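Local coordinates for 6-carboxyhexanoate--coa ligase (Bacillus subtilis, PDB 5FLG), which is a 6-carboxyhexanoate--CoA ligase, also named pimeloyl-CoA synthase, a two-chain enzyme that binds phosphoaminophosphonic acid-adenylate ester, magnesium and pimelic acid, at residues A179-R184 and Q248-E253. Numbering follows the deposited sequence.
Sequences ASKVSR and QPILIE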
# COMPACT_ATOMS: atom_id res chain seq x y z
N ALA A 179 13.80 -13.67 13.82
CA ALA A 179 14.03 -14.78 14.66
C ALA A 179 14.13 -14.38 16.11
O ALA A 179 13.67 -15.12 16.96
CB ALA A 179 15.25 -15.57 14.25
N SER A 180 14.77 -13.25 16.39
CA SER A 180 14.83 -12.76 17.75
C SER A 180 13.46 -12.39 18.33
O SER A 180 13.13 -12.71 19.48
CB SER A 180 15.80 -11.58 17.84
OG SER A 180 17.08 -12.01 17.45
N LYS A 181 12.66 -11.68 17.55
CA LYS A 181 11.31 -11.39 18.01
C LYS A 181 10.53 -12.68 18.25
O LYS A 181 9.91 -12.84 19.30
CB LYS A 181 10.54 -10.55 17.00
CG LYS A 181 9.06 -10.57 17.29
CD LYS A 181 8.30 -9.43 16.65
CE LYS A 181 6.82 -9.71 16.72
NZ LYS A 181 5.98 -8.59 16.25
N VAL A 182 10.62 -13.61 17.30
CA VAL A 182 9.84 -14.81 17.38
C VAL A 182 10.28 -15.66 18.58
O VAL A 182 9.45 -16.18 19.31
CB VAL A 182 9.93 -15.60 16.07
CG1 VAL A 182 9.32 -16.99 16.23
CG2 VAL A 182 9.20 -14.85 14.97
N SER A 183 11.59 -15.79 18.76
CA SER A 183 12.10 -16.67 19.80
C SER A 183 11.76 -16.20 21.22
O SER A 183 11.72 -17.00 22.16
CB SER A 183 13.59 -16.78 19.67
OG SER A 183 14.11 -17.74 20.56
N ARG A 184 11.67 -14.89 21.37
CA ARG A 184 11.25 -14.26 22.62
C ARG A 184 9.86 -14.74 23.06
O ARG A 184 9.53 -14.76 24.24
CB ARG A 184 11.24 -12.76 22.40
CG ARG A 184 10.86 -11.94 23.62
CD ARG A 184 11.76 -10.71 23.73
NE ARG A 184 11.36 -9.85 24.84
CZ ARG A 184 10.20 -9.21 24.88
NH1 ARG A 184 9.33 -9.37 23.89
NH2 ARG A 184 9.89 -8.45 25.92
N GLN A 248 3.20 -6.86 17.96
CA GLN A 248 4.07 -6.43 19.05
C GLN A 248 5.37 -5.80 18.51
O GLN A 248 6.08 -6.43 17.75
CB GLN A 248 4.38 -7.61 19.94
CG GLN A 248 5.13 -7.28 21.21
CD GLN A 248 6.07 -8.41 21.62
OE1 GLN A 248 6.60 -9.13 20.76
NE2 GLN A 248 6.26 -8.59 22.92
N PRO A 249 5.62 -4.53 18.82
CA PRO A 249 6.72 -3.87 18.14
C PRO A 249 8.05 -4.09 18.84
O PRO A 249 8.16 -3.97 20.05
CB PRO A 249 6.32 -2.39 18.14
CG PRO A 249 5.31 -2.24 19.22
CD PRO A 249 4.70 -3.58 19.48
N ILE A 250 9.05 -4.46 18.05
CA ILE A 250 10.33 -4.86 18.56
C ILE A 250 11.42 -4.12 17.77
O ILE A 250 11.39 -4.08 16.54
CB ILE A 250 10.52 -6.35 18.38
CG1 ILE A 250 9.54 -7.12 19.30
CG2 ILE A 250 11.93 -6.75 18.73
CD1 ILE A 250 10.03 -7.25 20.72
N LEU A 251 12.35 -3.51 18.48
CA LEU A 251 13.61 -3.07 17.87
C LEU A 251 14.75 -3.88 18.42
O LEU A 251 14.79 -4.18 19.62
CB LEU A 251 13.87 -1.60 18.17
CG LEU A 251 12.98 -0.62 17.44
CD1 LEU A 251 13.27 0.81 17.91
CD2 LEU A 251 13.14 -0.72 15.93
N ILE A 252 15.67 -4.28 17.55
CA ILE A 252 16.86 -4.97 17.98
C ILE A 252 17.96 -3.93 18.29
O ILE A 252 18.24 -3.05 17.49
CB ILE A 252 17.35 -5.93 16.91
CG1 ILE A 252 16.24 -6.87 16.48
CG2 ILE A 252 18.56 -6.68 17.41
CD1 ILE A 252 15.74 -7.77 17.59
N GLU A 253 18.59 -4.05 19.44
CA GLU A 253 19.76 -3.25 19.73
C GLU A 253 20.76 -4.14 20.40
O GLU A 253 20.52 -4.64 21.50
CB GLU A 253 19.44 -2.07 20.63
CG GLU A 253 20.60 -1.08 20.71
CD GLU A 253 20.55 -0.16 21.92
OE1 GLU A 253 19.44 0.33 22.25
OE2 GLU A 253 21.63 0.10 22.49
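K181 donates a hydrogen bond from NZ to the backbone O of Q248, 2.6 Å away. The ammonium nitrogen lies in the carbonyl plane on a lone pair, with a C=O...NZ angle of 139°. CG stands anti to the backbone N (chi1 164°), and the chain beyond it is extended, carrying NZ from the helix across to the loop ahead of strand 250-252. On the way its methylenes pass obliquely against I250, with CD 3.7 Å from I250 CG1 and CG slightly farther from the same atom. The side chains of K181 and Q248 run antiparallel to one another.

One turn on, the R184 side chain lies roughly perpendicular to that of Q248, whose outer amide sits beside the guanidinium in an uncertain orientation. R184 NH1 also comes within 3.9 Å of I250 CD1 from an oblique direction. At the other end of the contact, S180 CB touches the CD1 methyl of I252 at 3.8 Å, while S180 OG donates a hydrogen bond to L176 O and accepts one from L79 N.

The axes of strand 250-252 and of helix segment 179-184 make 124° between their N-to-C directions and approach to 9.3 Å. The strand's backbone pairs with K74 and I76 on one flank and with R149 and D151 on the other, making it the central strand of a small parallel sheet packed beside the helix.

NZ of K181 also donates to S148 O and L245 O, so three backbone carbonyls grip this buried ammonium and link the end of helix 238-247, the following loop and the chain before strand 150-151. Three carbonyl oxygens around one NZ would be expected to stabilise the protonated lysine, whose side chain lies about 9 Å from the bound phosphoaminophosphonic acid-adenylate ester.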